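Local atomic coordinates of inositol-3-phosphate synthase (Caenorhabditis elegans, PDB entry 1VKO), a protein that belongs to the myo-inositol-1-phosphate synthase family, has a Rossmann-type fold region and binds nicotinamide-adenine-dinucleotide. Residues E222-I227 with A286-L291; N262-E267 with L309-E314. All blocks are in the same frame, centred on the assembly; numbering follows the deposited sequence.

Contact 1. Residues E222-I227 with A286-L291; sequences EHLEHI and AVASIL
L224 reaches across to helix 281-291 chiefly with CD1, which lies 3.6 Å from CG1 of V287 and equally near the backbone N of A288; CD2 rests more loosely against the same valine methyl. The leucine and valine side chains cross at about a right angle. One turn on, the beta-branch of I227 meets the same alanine, its CG2 standing 3.6 Å from CB of A288. L291 CD1 makes a looser contact with L224 CD1 at 4.5 Å. CG of L224, anti to its backbone N (chi1 171°), carries the branch toward the partner helix, and chi2 then turns CD1 onto V287 and A288. The small A288 sits where the backbones come nearest, 5.8 Å between CA of L224 and CA of A288. The axes of the two short helical segments pass 8.8 Å apart. Their crossing angle is -50°. Farther out, I272 of helix 265-273 touches both L224 and V287, and H223 holds helix 220-238 to preceding loops by hydrogen bonds to Y199 and P216. This is helix-helix packing in the Rossmann-type region around the parallel sheet. The side chains meet by apolar contact alone, with no hydrogen bond between the segments, consistent with cohesion from burial of a few methyl groups.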
# COMPACT_ATOMS: atom_id res chain seq x y z
N GLU A 222 19.74 -44.98 -19.79
CA GLU A 222 19.98 -45.62 -18.51
C GLU A 222 19.30 -44.84 -17.41
O GLU A 222 18.71 -45.44 -16.52
CB GLU A 222 21.45 -45.70 -18.22
CG GLU A 222 22.17 -46.78 -18.98
CD GLU A 222 23.27 -47.38 -18.13
OE1 GLU A 222 24.05 -46.56 -17.57
OE2 GLU A 222 23.32 -48.63 -18.01
N HIS A 223 19.32 -43.50 -17.50
CA HIS A 223 18.58 -42.68 -16.54
C HIS A 223 17.10 -42.99 -16.55
O HIS A 223 16.51 -43.19 -15.49
CB HIS A 223 18.86 -41.21 -16.72
CG HIS A 223 20.28 -40.85 -16.39
ND1 HIS A 223 20.93 -39.78 -16.97
CD2 HIS A 223 21.17 -41.45 -15.57
CE1 HIS A 223 22.18 -39.74 -16.53
NE2 HIS A 223 22.35 -40.74 -15.68
N LEU A 224 16.53 -43.07 -17.76
CA LEU A 224 15.12 -43.39 -17.95
C LEU A 224 14.75 -44.68 -17.26
O LEU A 224 13.73 -44.78 -16.59
CB LEU A 224 14.81 -43.49 -19.45
CG LEU A 224 13.43 -44.03 -19.78
CD1 LEU A 224 12.35 -43.20 -19.16
CD2 LEU A 224 13.29 -44.03 -21.29
N GLU A 225 15.61 -45.68 -17.43
CA GLU A 225 15.40 -47.00 -16.88
C GLU A 225 15.53 -46.98 -15.37
O GLU A 225 14.87 -47.74 -14.69
CB GLU A 225 16.42 -47.96 -17.47
CG GLU A 225 16.00 -48.55 -18.81
CD GLU A 225 14.71 -49.34 -18.73
OE1 GLU A 225 14.37 -49.90 -17.65
OE2 GLU A 225 14.02 -49.39 -19.76
N HIS A 226 16.39 -46.10 -14.86
CA HIS A 226 16.67 -46.07 -13.43
C HIS A 226 15.44 -45.57 -12.69
O HIS A 226 15.05 -46.15 -11.66
CB HIS A 226 17.85 -45.15 -13.14
CG HIS A 226 18.25 -45.10 -11.70
ND1 HIS A 226 19.45 -45.59 -11.25
CD2 HIS A 226 17.62 -44.59 -10.62
CE1 HIS A 226 19.55 -45.38 -9.95
NE2 HIS A 226 18.45 -44.77 -9.54
N ILE A 227 14.84 -44.48 -13.19
CA ILE A 227 13.59 -43.95 -12.62
C ILE A 227 12.42 -44.91 -12.81
O ILE A 227 11.58 -45.02 -11.93
CB ILE A 227 13.22 -42.63 -13.28
CG1 ILE A 227 14.40 -41.65 -13.24
CG2 ILE A 227 11.99 -42.05 -12.58
CD1 ILE A 227 14.78 -41.17 -11.87
N ALA A 286 8.87 -37.44 -16.89
CA ALA A 286 7.53 -37.58 -17.47
C ALA A 286 7.43 -38.91 -18.19
O ALA A 286 6.46 -39.66 -17.99
CB ALA A 286 7.17 -36.41 -18.39
N VAL A 287 8.46 -39.23 -18.98
CA VAL A 287 8.54 -40.53 -19.69
C VAL A 287 8.57 -41.75 -18.76
O VAL A 287 7.81 -42.70 -18.94
CB VAL A 287 9.68 -40.50 -20.74
CG1 VAL A 287 9.86 -41.86 -21.41
CG2 VAL A 287 9.37 -39.47 -21.81
N ALA A 288 9.40 -41.72 -17.72
CA ALA A 288 9.44 -42.84 -16.79
C ALA A 288 8.08 -43.11 -16.12
O ALA A 288 7.78 -44.25 -15.75
CB ALA A 288 10.48 -42.60 -15.76
N SER A 289 7.29 -42.05 -15.98
CA SER A 289 6.01 -42.07 -15.28
C SER A 289 5.00 -42.74 -16.17
O SER A 289 4.35 -43.71 -15.77
CB SER A 289 5.54 -40.64 -14.93
OG SER A 289 6.54 -39.95 -14.21
N ILE A 290 4.90 -42.21 -17.39
CA ILE A 290 3.93 -42.70 -18.35
C ILE A 290 4.20 -44.16 -18.66
O ILE A 290 3.29 -44.97 -18.54
CB ILE A 290 3.96 -41.87 -19.65
CG1 ILE A 290 3.48 -40.45 -19.36
CG2 ILE A 290 3.09 -42.53 -20.70
CD1 ILE A 290 3.98 -39.43 -20.39
N LEU A 291 5.44 -44.48 -19.01
CA LEU A 291 5.80 -45.88 -19.33
C LEU A 291 5.47 -46.87 -18.22
O LEU A 291 5.19 -48.02 -18.50
CB LEU A 291 7.27 -46.00 -19.80
CG LEU A 291 7.49 -45.22 -21.10
CD1 LEU A 291 8.92 -45.09 -21.33
CD2 LEU A 291 6.86 -45.90 -22.26

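Contact 2. Residues N262-E267 with L309-E314; sequences NATADE and LIELAE
A265 and E311 supply the polar link of this contact. The backbone N of A265 donates to OE1 of E311 over 2.9 Å, with an angle of 157° at the hydrogen. It comes to that oxygen from above the carboxylate plane, 41° out of it. E311 can span the gap because its CG is anti to the backbone N (chi1 -175°) and the chain runs extended from there. The side chains of T264 and E311 lie side by side, pointing the same way, and OE1 also rests 3.1 Å from CA of T264. E311 takes up a first-turn N-H of another helix, whose dipole would probably stabilise the carboxylate's negative charge; nearby D266 would work partly against this.

Capping bonds shape the first turn of helix 265-273. T264 is the N-cap, and its OG1 accepts from the N of E267 at 3.0 Å. E267 replies through OE1, which takes a bond of 2.9 Å from the N of A263 and a weak one from the N of T264, and the pair T264 and E267 forms a capping box.

The apolar part centres on the methyl of A265, whose CB meets CB and CD1 of L312, both at 4.0 Å, and lies near CG of E311.

Beyond the two segments, N262 pairs through its backbone with G308. L309 packs on helix 281-291, which also touches helix 265-273 directly, so the three helices meet one another. Helix 307-316 is the helix of the beta-alpha-beta crossover between adjacent parallel strands 295-298 and 320-321.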
# COMPACT_ATOMS: atom_id res chain seq x y z
N ASN A 262 11.09 -33.81 -30.50
CA ASN A 262 10.05 -34.07 -29.50
C ASN A 262 8.61 -33.68 -29.92
O ASN A 262 7.75 -33.47 -29.06
CB ASN A 262 10.44 -33.41 -28.16
CG ASN A 262 10.62 -31.89 -28.28
OD1 ASN A 262 10.08 -31.27 -29.19
ND2 ASN A 262 11.38 -31.29 -27.35
N ALA A 263 8.34 -33.62 -31.22
CA ALA A 263 6.97 -33.33 -31.71
C ALA A 263 6.06 -34.55 -31.61
O ALA A 263 4.83 -34.40 -31.49
CB ALA A 263 6.98 -32.80 -33.14
N THR A 264 6.65 -35.75 -31.67
CA THR A 264 5.86 -36.97 -31.52
C THR A 264 6.44 -37.86 -30.45
O THR A 264 7.58 -37.65 -30.04
CB THR A 264 5.83 -37.77 -32.82
OG1 THR A 264 7.05 -38.53 -32.92
CG2 THR A 264 5.80 -36.86 -34.05
N ALA A 265 5.66 -38.86 -30.04
CA ALA A 265 6.08 -39.85 -29.04
C ALA A 265 7.32 -40.62 -29.45
O ALA A 265 8.23 -40.82 -28.65
CB ALA A 265 4.94 -40.83 -28.76
N ASP A 266 7.33 -41.06 -30.71
CA ASP A 266 8.42 -41.85 -31.26
C ASP A 266 9.68 -41.01 -31.38
O ASP A 266 10.79 -41.52 -31.17
CB ASP A 266 8.03 -42.42 -32.61
CG ASP A 266 6.84 -43.38 -32.53
OD1 ASP A 266 6.72 -44.15 -31.54
OD2 ASP A 266 5.97 -43.42 -33.42
N GLU A 267 9.50 -39.73 -31.72
CA GLU A 267 10.60 -38.76 -31.68
C GLU A 267 11.20 -38.62 -30.29
O GLU A 267 12.40 -38.74 -30.14
CB GLU A 267 10.17 -37.40 -32.22
CG GLU A 267 10.09 -37.39 -33.73
CD GLU A 267 9.55 -36.09 -34.28
OE1 GLU A 267 9.38 -35.13 -33.50
OE2 GLU A 267 9.31 -36.03 -35.51
N LEU A 309 5.21 -35.78 -25.72
CA LEU A 309 4.82 -36.28 -24.40
C LEU A 309 3.31 -36.49 -24.23
O LEU A 309 2.85 -37.54 -23.80
CB LEU A 309 5.39 -35.37 -23.29
CG LEU A 309 6.67 -36.07 -22.83
CD1 LEU A 309 7.65 -35.24 -22.00
CD2 LEU A 309 6.19 -37.21 -22.04
N ILE A 310 2.53 -35.49 -24.57
CA ILE A 310 1.10 -35.65 -24.56
C ILE A 310 0.73 -36.89 -25.38
O ILE A 310 0.11 -37.83 -24.84
CB ILE A 310 0.42 -34.37 -25.07
CG1 ILE A 310 0.59 -33.25 -24.04
CG2 ILE A 310 -1.04 -34.65 -25.41
CD1 ILE A 310 0.25 -31.85 -24.54
N GLU A 311 1.16 -36.92 -26.64
CA GLU A 311 0.93 -38.12 -27.47
C GLU A 311 1.32 -39.43 -26.74
O GLU A 311 0.62 -40.44 -26.83
CB GLU A 311 1.64 -37.99 -28.82
CG GLU A 311 1.36 -39.12 -29.78
CD GLU A 311 2.02 -38.93 -31.14
OE1 GLU A 311 3.09 -38.33 -31.21
OE2 GLU A 311 1.45 -39.41 -32.14
N LEU A 312 2.40 -39.41 -25.98
CA LEU A 312 2.85 -40.63 -25.31
C LEU A 312 1.91 -40.99 -24.17
O LEU A 312 1.60 -42.16 -23.93
CB LEU A 312 4.31 -40.49 -24.82
CG LEU A 312 5.02 -41.73 -24.24
CD1 LEU A 312 5.35 -42.84 -25.27
CD2 LEU A 312 6.26 -41.31 -23.50
N ALA A 313 1.45 -39.97 -23.46
CA ALA A 313 0.43 -40.17 -22.46
C ALA A 313 -0.89 -40.66 -23.08
O ALA A 313 -1.54 -41.54 -22.51
CB ALA A 313 0.23 -38.91 -21.67
N GLU A 314 -1.31 -40.08 -24.21
CA GLU A 314 -2.55 -40.52 -24.89
C GLU A 314 -2.44 -42.03 -25.19
O GLU A 314 -3.36 -42.80 -24.95
CB GLU A 314 -2.84 -39.73 -26.20
CG GLU A 314 -3.57 -38.38 -26.07
CD GLU A 314 -3.40 -37.44 -27.30
OE1 GLU A 314 -2.60 -37.74 -28.22
OE2 GLU A 314 -4.06 -36.37 -27.34

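In the fold
From the N terminus, the chain runs through helix 220-238, strand 242-247 of the parallel sheet, helices 265-273 and 281-291, strand 295-298 and then helix 307-316. Contact 1 closes the loop from 222-227 to 286-291, with 58 residues between its segments; contact 2 opens inside that loop, at 262-267, and closes beyond it at 309-314, so the two cross. Their centres lie 14 Å apart, and they touch where I290, A286 and V287 pack against L309. Helix 281-291 is therefore shared ground, met by helix 220-238 in contact 1 and by L309, while contact 2 joins helix 265-273 to helix 307-316. These helices connect strands 242-247, 295-298 and 320-321, successive neighbours in the parallel sheet.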